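Local coordinates for maltose/maltodextrin-binding protein (Thermus thermophilus, PDB 2GH9) that binds maltotriose as a periplasmic maltodextrin-binding protein, and probably hands such sugars to a membrane transporter, at residues Glu126-Arg129 with Glu133-Ala136; Gly161-Phe166 with Gly346-Ala351; Ala221-Ala226 with Leu237-Lys242. All blocks are in the same frame, centred on the assembly; numbering follows the deposited sequence.

Contacts 1 and 3 belong to one region of the maltotriose-binding protein, built round the four-stranded sheet that includes strands 116-120 and 227-232; their centres are about 21 Å apart and their nearest atoms about 10 Å. Contact 2 joins helix 156-166 to helix 341-357, through segments 180 residues apart at their closest ends. Its nearest atoms come within about 7 Å of contact 1 and about 15 Å of contact 3, and contact 3 falls between its two segments in the chain. The sugar lies close to contacts 2 and 3: a bound glucose unit is about 7 Å from the side chain of Trp348 and about 8 Å from that of Asp239.

Contact 1 (Glu126-Arg129 with Glu133-Ala136); sequences EPPR and EFLA
Pro128 packs its ring against the first turn of helix 131-141, and this is the close, apolar half of the contact. Its CB lies 3.6 Å from Phe134 CA and 3.8 Å from Phe134 CB, so the proline leans on the helix backbone as much as on a side chain. Phe134, which is buried, has CG anti to its own N (chi1 162°), which carries the ring away from the loop and into the interior; Pro128 CG comes near the plane of that ring, at its edge. Phe149 and Phe252 meet the phenylalanine edge-to-face, and Met229 of strand 227-232 touches both Phe134 and Pro128.

The other half is polar and lies at the surface, where Arg129 is exposed to solvent. Glu133 reaches back over the loop, and its OE2 takes the backbone N of Arg129 at 2.7 Å in a nearly straight bond (175°), on the anti side and somewhat out of the carboxylate plane. A bend at chi3 of Arg129 turns the guanidinium to meet the same carboxylate side-on, the two planes 27° apart. OE1 receives both NE, at 3.1 Å, and NH2, at 2.9 Å, while NE reaches OE2 only weakly. An alanine in place of Glu133 would probably leave both the Arg129 guanidinium and its backbone N without their carboxylate partner, and the guanidinium free to turn.

Besides the salt bridge, Glu133 N is bonded to Thr130 OG1, the hydroxyl just ahead of the helix. Together these contacts fasten a strand-to-helix connection, from strand 116-120 into helix 131-141, within a periplasmic binding-protein fold.

Contact 2 (Gly161-Phe166 with Gly346-Ala351); sequences GFFKAF and GPWGNA
Phe163 and Trp348 meet as an edge-to-face aromatic pair, the indole supplying the edge and the phenylalanine the face. The planes stand at 83°, and the centroids of the phenyl and the five-membered ring are 4.8 Å apart. NE1 leads the approach: it sits 3.4 Å above the phenyl plane, displaced toward the rim, and its nearest atom is Phe163 CZ, also at 3.4 Å. The nitrogen edge of the indole is thus directed at the electron-rich face of the phenyl ring, which is likely to make the approach mildly electrostatic as well as dispersive. Trp348 gains this reach because its CG is anti to the backbone N (chi1 -172°), carrying the indole toward helix 156-166, although the CA atoms of Phe163 and Trp348, the closest across the two segments, are 11.1 Å apart.

The pair bridges helix 156-166 and helix 341-357, two elements far apart in sequence but neighbours in the two-lobed periplasmic binding-protein fold. It is also close to the sugar site: the indole is about 7 Å from a bound glucose unit.

Apolar packing completes the contact. Within the pair it is slight, with Phe163 CZ 4.2 Å from Trp348 CD1, and the surroundings add to it. On helix 341-357, which packs against helix 363-378, the indole of Trp348 touches Ile187 as well as Pro156 and Phe160, earlier on the helix that carries Phe163. Phe163 itself rests on Ala195 and Leu196 of helix 189-204.

Contact 3 (Ala221-Ala226 with Leu237-Lys242); sequences AFKDGA and LGDYKK
Phe222 lays one corner of its ring over a face of Tyr240, joining two helices that flank a strand in a helix-strand-helix passage: helix 215-224, which ends in a Schellman motif with Gly225 at positive phi and Ala226 N bonded to Ala221 O, then strand 227-232, then helix 237-242. The two aromatic side chains cross at about a right angle. CD2 stands 3.4 Å above the centre of the tyrosine ring, and the closest atom pair is Phe222 CD2 to Tyr240 CE2, 3.5 Å. With the planes 49° apart, the rings are neither stacked nor perpendicular. Ile230 of the intervening strand touches both.

Lys223 also crosses the tyrosine at about a right angle, its CG near the ring plane at the edge, 3.6 Å from Tyr240 CD1. Phenylalanine and lysine methylene together bound the ring on a face and an edge, and its hydroxyl is bonded to Asp219 and Asn232.

Farther out, a bend at chi3 (-59°) takes the lysine obliquely across Asp239, with Lys223 CD 3.5 Å from Asp239 CB. The opposite charges stop short of a salt bridge; instead a water accepts from Lys223 NZ at 2.8 Å and lies 2.7 Å from Asp239 OD2, bridging the two.

Contact 1 (Glu126-Arg129 with Glu133-Ala136)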
loop_
_atom_site.group_PDB
_atom_site.type_symbol
_atom_site.label_atom_id
_atom_site.label_comp_id
_atom_site.label_asym_id
_atom_site.label_seq_id
_atom_site.Cartn_x
_atom_site.Cartn_y
_atom_site.Cartn_z
ATOM N N GLU A 126 18.933 -17.393 0.919
ATOM C CA GLU A 126 18.428 -17.024 2.247
ATOM C C GLU A 126 18.499 -15.514 2.464
ATOM O O GLU A 126 19.422 -14.872 1.982
ATOM C CB GLU A 126 19.216 -17.748 3.335
ATOM C CG GLU A 126 19.212 -19.247 3.168
ATOM C CD GLU A 126 18.771 -19.991 4.396
ATOM O OE1 GLU A 126 18.969 -19.482 5.530
ATOM O OE2 GLU A 126 18.229 -21.111 4.218
ATOM N N PRO A 127 17.535 -14.948 3.215
ATOM C CA PRO A 127 17.487 -13.487 3.316
ATOM C C PRO A 127 18.730 -12.944 4.045
ATOM O O PRO A 127 19.247 -13.593 4.952
ATOM C CB PRO A 127 16.205 -13.227 4.126
ATOM C CG PRO A 127 15.977 -14.481 4.908
ATOM C CD PRO A 127 16.485 -15.596 4.023
ATOM N N PRO A 128 19.240 -11.782 3.611
ATOM C CA PRO A 128 20.363 -11.176 4.331
ATOM C C PRO A 128 19.977 -10.857 5.779
ATOM O O PRO A 128 18.904 -10.297 6.025
ATOM C CB PRO A 128 20.623 -9.882 3.559
ATOM C CG PRO A 128 19.962 -10.077 2.217
ATOM C CD PRO A 128 18.799 -10.969 2.464
ATOM N N ARG A 129 20.849 -11.208 6.725
ATOM C CA ARG A 129 20.534 -11.112 8.151
ATOM C C ARG A 129 20.705 -9.705 8.730
ATOM O O ARG A 129 20.125 -9.383 9.763
ATOM C CB ARG A 129 21.429 -12.059 8.922
ATOM C CG ARG A 129 21.220 -13.529 8.594
ATOM C CD ARG A 129 22.273 -14.375 9.262
ATOM N NE ARG A 129 23.540 -14.420 8.524
ATOM C CZ ARG A 129 24.557 -15.214 8.857
ATOM N NH1 ARG A 129 24.455 -16.031 9.905
ATOM N NH2 ARG A 129 25.680 -15.211 8.146
ATOM N N GLU A 133 25.356 -7.322 5.460
ATOM C CA GLU A 133 25.230 -8.498 4.613
ATOM C C GLU A 133 24.390 -8.221 3.348
ATOM O O GLU A 133 24.706 -8.704 2.267
ATOM C CB GLU A 133 24.578 -9.612 5.423
ATOM C CG GLU A 133 25.105 -10.974 5.135
ATOM C CD GLU A 133 24.543 -12.000 6.080
ATOM O OE1 GLU A 133 25.336 -12.638 6.796
ATOM O OE2 GLU A 133 23.316 -12.161 6.116
ATOM N N PHE A 134 23.320 -7.443 3.512
ATOM C CA PHE A 134 22.464 -7.002 2.410
ATOM C C PHE A 134 23.231 -6.111 1.458
ATOM O O PHE A 134 23.180 -6.311 0.255
ATOM C CB PHE A 134 21.244 -6.231 2.950
ATOM C CG PHE A 134 20.545 -5.374 1.907
ATOM C CD1 PHE A 134 19.628 -5.940 1.020
ATOM C CD2 PHE A 134 20.781 -4.005 1.843
ATOM C CE1 PHE A 134 18.993 -5.160 0.067
ATOM C CE2 PHE A 134 20.140 -3.225 0.908
ATOM C CZ PHE A 134 19.239 -3.809 0.016
ATOM N N LEU A 135 23.912 -5.114 2.021
ATOM C CA LEU A 135 24.693 -4.170 1.254
ATOM C C LEU A 135 25.738 -4.868 0.404
ATOM O O LEU A 135 25.825 -4.612 -0.798
ATOM C CB LEU A 135 25.354 -3.131 2.166
ATOM C CG LEU A 135 26.175 -2.042 1.466
ATOM C CD1 LEU A 135 25.371 -1.329 0.366
ATOM C CD2 LEU A 135 26.712 -1.052 2.517
ATOM N N ALA A 136 26.498 -5.762 1.025
ATOM C CA ALA A 136 27.561 -6.505 0.336
ATOM C C ALA A 136 27.009 -7.352 -0.816
ATOM O O ALA A 136 27.557 -7.345 -1.921
ATOM C CB ALA A 136 28.321 -7.383 1.323
#

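Contact 2 (Gly161-Phe166 with Gly346-Ala351)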
loop_
_atom_site.group_PDB
_atom_site.type_symbol
_atom_site.label_atom_id
_atom_site.label_comp_id
_atom_site.label_asym_id
_atom_site.label_seq_id
_atom_site.Cartn_x
_atom_site.Cartn_y
_atom_site.Cartn_z
ATOM N N GLY A 161 9.267 3.279 5.800
ATOM C CA GLY A 161 9.976 2.393 6.712
ATOM C C GLY A 161 11.324 2.911 7.172
ATOM O O GLY A 161 11.726 2.692 8.312
ATOM N N PHE A 162 12.011 3.601 6.284
ATOM C CA PHE A 162 13.256 4.287 6.639
ATOM C C PHE A 162 12.972 5.494 7.560
ATOM O O PHE A 162 13.717 5.753 8.497
ATOM C CB PHE A 162 13.998 4.736 5.376
ATOM C CG PHE A 162 14.227 3.638 4.389
ATOM C CD1 PHE A 162 14.626 2.381 4.810
ATOM C CD2 PHE A 162 14.070 3.873 3.020
ATOM C CE1 PHE A 162 14.834 1.349 3.899
ATOM C CE2 PHE A 162 14.284 2.867 2.108
ATOM C CZ PHE A 162 14.658 1.589 2.544
ATOM N N PHE A 163 11.884 6.205 7.316
ATOM C CA PHE A 163 11.490 7.300 8.206
ATOM C C PHE A 163 11.157 6.791 9.626
ATOM O O PHE A 163 11.559 7.405 10.620
ATOM C CB PHE A 163 10.340 8.135 7.608
ATOM C CG PHE A 163 10.785 9.152 6.576
ATOM C CD1 PHE A 163 10.795 10.518 6.874
ATOM C CD2 PHE A 163 11.148 8.749 5.299
ATOM C CE1 PHE A 163 11.177 11.465 5.915
ATOM C CE2 PHE A 163 11.542 9.691 4.331
ATOM C CZ PHE A 163 11.541 11.062 4.655
ATOM N N LYS A 164 10.467 5.656 9.699
ATOM C CA LYS A 164 10.177 4.965 10.960
ATOM C C LYS A 164 11.453 4.498 11.683
ATOM O O LYS A 164 11.632 4.780 12.877
ATOM C CB LYS A 164 9.217 3.788 10.716
ATOM C CG LYS A 164 8.760 3.077 11.993
ATOM C CD LYS A 164 7.485 2.277 11.768
ATOM C CE LYS A 164 6.938 1.733 13.073
ATOM N NZ LYS A 164 6.538 2.827 13.967
ATOM N N ALA A 165 12.351 3.832 10.967
ATOM C CA ALA A 165 13.634 3.448 11.542
ATOM C C ALA A 165 14.345 4.658 12.211
ATOM O O ALA A 165 14.804 4.573 13.352
ATOM C CB ALA A 165 14.535 2.809 10.484
ATOM N N PHE A 166 14.401 5.788 11.509
ATOM C CA PHE A 166 15.114 6.970 12.005
ATOM C C PHE A 166 14.352 7.790 13.055
ATOM O O PHE A 166 14.922 8.712 13.639
ATOM C CB PHE A 166 15.558 7.867 10.846
ATOM C CG PHE A 166 16.733 7.329 10.084
ATOM C CD1 PHE A 166 18.011 7.338 10.653
ATOM C CD2 PHE A 166 16.581 6.834 8.808
ATOM C CE1 PHE A 166 19.094 6.852 9.967
ATOM C CE2 PHE A 166 17.669 6.359 8.109
ATOM C CZ PHE A 166 18.938 6.362 8.707
ATOM N N GLY A 346 2.149 14.517 -1.451
ATOM C CA GLY A 346 2.755 15.318 -2.521
ATOM C C GLY A 346 4.074 15.968 -2.110
ATOM O O GLY A 346 5.116 15.661 -2.700
ATOM N N PRO A 347 4.039 16.871 -1.109
ATOM C CA PRO A 347 5.276 17.501 -0.619
ATOM C C PRO A 347 6.289 16.503 -0.047
ATOM O O PRO A 347 7.499 16.731 -0.154
ATOM C CB PRO A 347 4.781 18.440 0.482
ATOM C CG PRO A 347 3.328 18.688 0.154
ATOM C CD PRO A 347 2.853 17.382 -0.403
ATOM N N TRP A 348 5.795 15.411 0.556
ATOM C CA TRP A 348 6.675 14.368 1.103
ATOM C C TRP A 348 7.478 13.710 0.005
ATOM O O TRP A 348 8.693 13.559 0.134
ATOM C CB TRP A 348 5.853 13.329 1.880
ATOM C CG TRP A 348 6.624 12.303 2.667
ATOM C CD1 TRP A 348 7.983 12.223 2.857
ATOM C CD2 TRP A 348 6.059 11.228 3.414
ATOM N NE1 TRP A 348 8.289 11.161 3.673
ATOM C CE2 TRP A 348 7.127 10.539 4.040
ATOM C CE3 TRP A 348 4.750 10.781 3.626
ATOM C CZ2 TRP A 348 6.922 9.423 4.833
ATOM C CZ3 TRP A 348 4.553 9.691 4.424
ATOM C CH2 TRP A 348 5.626 9.014 5.014
ATOM N N GLY A 349 6.795 13.330 -1.069
ATOM C CA GLY A 349 7.412 12.732 -2.238
ATOM C C GLY A 349 8.231 13.724 -3.056
ATOM O O GLY A 349 9.226 13.355 -3.684
ATOM N N ASN A 350 7.803 14.982 -3.054
ATOM C CA ASN A 350 8.579 16.046 -3.690
ATOM C C ASN A 350 9.921 16.215 -2.973
ATOM O O ASN A 350 10.951 16.378 -3.612
ATOM C CB ASN A 350 7.780 17.357 -3.720
ATOM C CG ASN A 350 6.603 17.319 -4.718
ATOM O OD1 ASN A 350 6.498 16.418 -5.567
ATOM N ND2 ASN A 350 5.716 18.321 -4.617
ATOM N N ALA A 351 9.904 16.150 -1.649
ATOM C CA ALA A 351 11.128 16.254 -0.855
ATOM C C ALA A 351 12.127 15.154 -1.227
ATOM O O ALA A 351 13.324 15.419 -1.390
ATOM C CB ALA A 351 10.797 16.194 0.616
#

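Contact 3 (Ala221-Ala226 with Leu237-Lys242)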
loop_
_atom_site.group_PDB
_atom_site.type_symbol
_atom_site.label_atom_id
_atom_site.label_comp_id
_atom_site.label_asym_id
_atom_site.label_seq_id
_atom_site.Cartn_x
_atom_site.Cartn_y
_atom_site.Cartn_z
ATOM N N ALA A 221 12.087 -5.284 -13.855
ATOM C CA ALA A 221 13.327 -5.998 -13.571
ATOM C C ALA A 221 13.170 -7.279 -12.745
ATOM O O ALA A 221 13.784 -8.293 -13.066
ATOM C CB ALA A 221 14.329 -5.045 -12.920
ATOM N N PHE A 222 12.323 -7.261 -11.710
ATOM C CA PHE A 222 12.109 -8.448 -10.870
ATOM C C PHE A 222 11.344 -9.536 -11.615
ATOM O O PHE A 222 11.710 -10.717 -11.549
ATOM C CB PHE A 222 11.383 -8.071 -9.571
ATOM C CG PHE A 222 11.549 -9.074 -8.451
ATOM C CD1 PHE A 222 12.702 -9.084 -7.668
ATOM C CD2 PHE A 222 10.543 -9.985 -8.162
ATOM C CE1 PHE A 222 12.849 -9.987 -6.615
ATOM C CE2 PHE A 222 10.678 -10.896 -7.116
ATOM C CZ PHE A 222 11.835 -10.898 -6.334
ATOM N N LYS A 223 10.280 -9.135 -12.319
ATOM C CA LYS A 223 9.512 -10.049 -13.181
ATOM C C LYS A 223 10.375 -10.703 -14.246
ATOM O O LYS A 223 10.269 -11.906 -14.468
ATOM C CB LYS A 223 8.350 -9.324 -13.878
ATOM C CG LYS A 223 7.155 -9.130 -12.992
ATOM C CD LYS A 223 5.877 -8.773 -13.758
ATOM C CE LYS A 223 5.992 -7.514 -14.583
ATOM N NZ LYS A 223 4.651 -7.100 -15.098
ATOM N N ASP A 224 11.231 -9.902 -14.889
ATOM C CA ASP A 224 12.153 -10.401 -15.927
ATOM C C ASP A 224 13.182 -11.374 -15.376
ATOM O O ASP A 224 13.679 -12.210 -16.110
ATOM C CB ASP A 224 12.920 -9.254 -16.578
ATOM C CG ASP A 224 12.046 -8.333 -17.388
ATOM O OD1 ASP A 224 10.881 -8.655 -17.671
ATOM O OD2 ASP A 224 12.564 -7.261 -17.766
ATOM N N GLY A 225 13.514 -11.260 -14.093
ATOM C CA GLY A 225 14.500 -12.129 -13.463
ATOM C C GLY A 225 15.882 -11.501 -13.458
ATOM O O GLY A 225 16.862 -12.173 -13.181
ATOM N N ALA A 226 15.968 -10.215 -13.785
ATOM C CA ALA A 226 17.237 -9.485 -13.772
ATOM C C ALA A 226 17.589 -8.854 -12.394
ATOM O O ALA A 226 18.661 -8.240 -12.249
ATOM C CB ALA A 226 17.229 -8.421 -14.857
ATOM N N LEU A 237 2.712 -9.740 -6.345
ATOM C CA LEU A 237 2.973 -11.168 -6.293
ATOM C C LEU A 237 2.234 -11.971 -7.345
ATOM O O LEU A 237 2.751 -12.993 -7.775
ATOM C CB LEU A 237 2.675 -11.730 -4.903
ATOM C CG LEU A 237 3.627 -11.252 -3.812
ATOM C CD1 LEU A 237 3.322 -11.855 -2.438
ATOM C CD2 LEU A 237 5.092 -11.500 -4.189
ATOM N N GLY A 238 1.050 -11.506 -7.759
ATOM C CA GLY A 238 0.295 -12.143 -8.832
ATOM C C GLY A 238 1.151 -12.297 -10.082
ATOM O O GLY A 238 1.268 -13.396 -10.629
ATOM N N ASP A 239 1.767 -11.193 -10.494
ATOM C CA ASP A 239 2.626 -11.176 -11.680
ATOM C C ASP A 239 3.941 -11.913 -11.472
ATOM O O ASP A 239 4.458 -12.490 -12.424
ATOM C CB ASP A 239 2.883 -9.750 -12.148
ATOM C CG ASP A 239 1.614 -9.033 -12.585
ATOM O OD1 ASP A 239 0.831 -9.639 -13.344
ATOM O OD2 ASP A 239 1.411 -7.854 -12.200
ATOM N N TYR A 240 4.460 -11.932 -10.236
ATOM C CA TYR A 240 5.630 -12.765 -9.899
ATOM C C TYR A 240 5.319 -14.271 -9.896
ATOM O O TYR A 240 6.155 -15.070 -10.353
ATOM C CB TYR A 240 6.281 -12.375 -8.546
ATOM C CG TYR A 240 6.685 -10.916 -8.400
ATOM C CD1 TYR A 240 6.750 -10.063 -9.511
ATOM C CD2 TYR A 240 7.021 -10.394 -7.152
ATOM C CE1 TYR A 240 7.092 -8.726 -9.381
ATOM C CE2 TYR A 240 7.382 -9.050 -7.011
ATOM C CZ TYR A 240 7.413 -8.225 -8.129
ATOM O OH TYR A 240 7.758 -6.900 -8.018
ATOM N N LYS A 241 4.163 -14.663 -9.348
ATOM C CA LYS A 241 3.712 -16.054 -9.417
ATOM C C LYS A 241 3.527 -16.460 -10.889
ATOM O O LYS A 241 3.954 -17.540 -11.298
ATOM C CB LYS A 241 2.396 -16.280 -8.642
ATOM C CG LYS A 241 2.470 -16.156 -7.131
ATOM C CD LYS A 241 1.068 -16.176 -6.494
ATOM C CE LYS A 241 1.148 -16.314 -4.973
ATOM N NZ LYS A 241 -0.188 -16.328 -4.296
ATOM N N LYS A 242 2.917 -15.584 -11.679
ATOM C CA LYS A 242 2.648 -15.855 -13.102
ATOM C C LYS A 242 3.924 -15.992 -13.938
ATOM O O LYS A 242 3.991 -16.829 -14.847
ATOM C CB LYS A 242 1.750 -14.775 -13.697
ATOM C CG LYS A 242 1.244 -15.074 -15.111
ATOM C CD LYS A 242 0.333 -13.951 -15.629
ATOM C CE LYS A 242 0.267 -13.944 -17.160
ATOM N NZ LYS A 242 -0.685 -12.934 -17.731
HETATM O O HOH W 1 3.334 -6.097 -12.860
#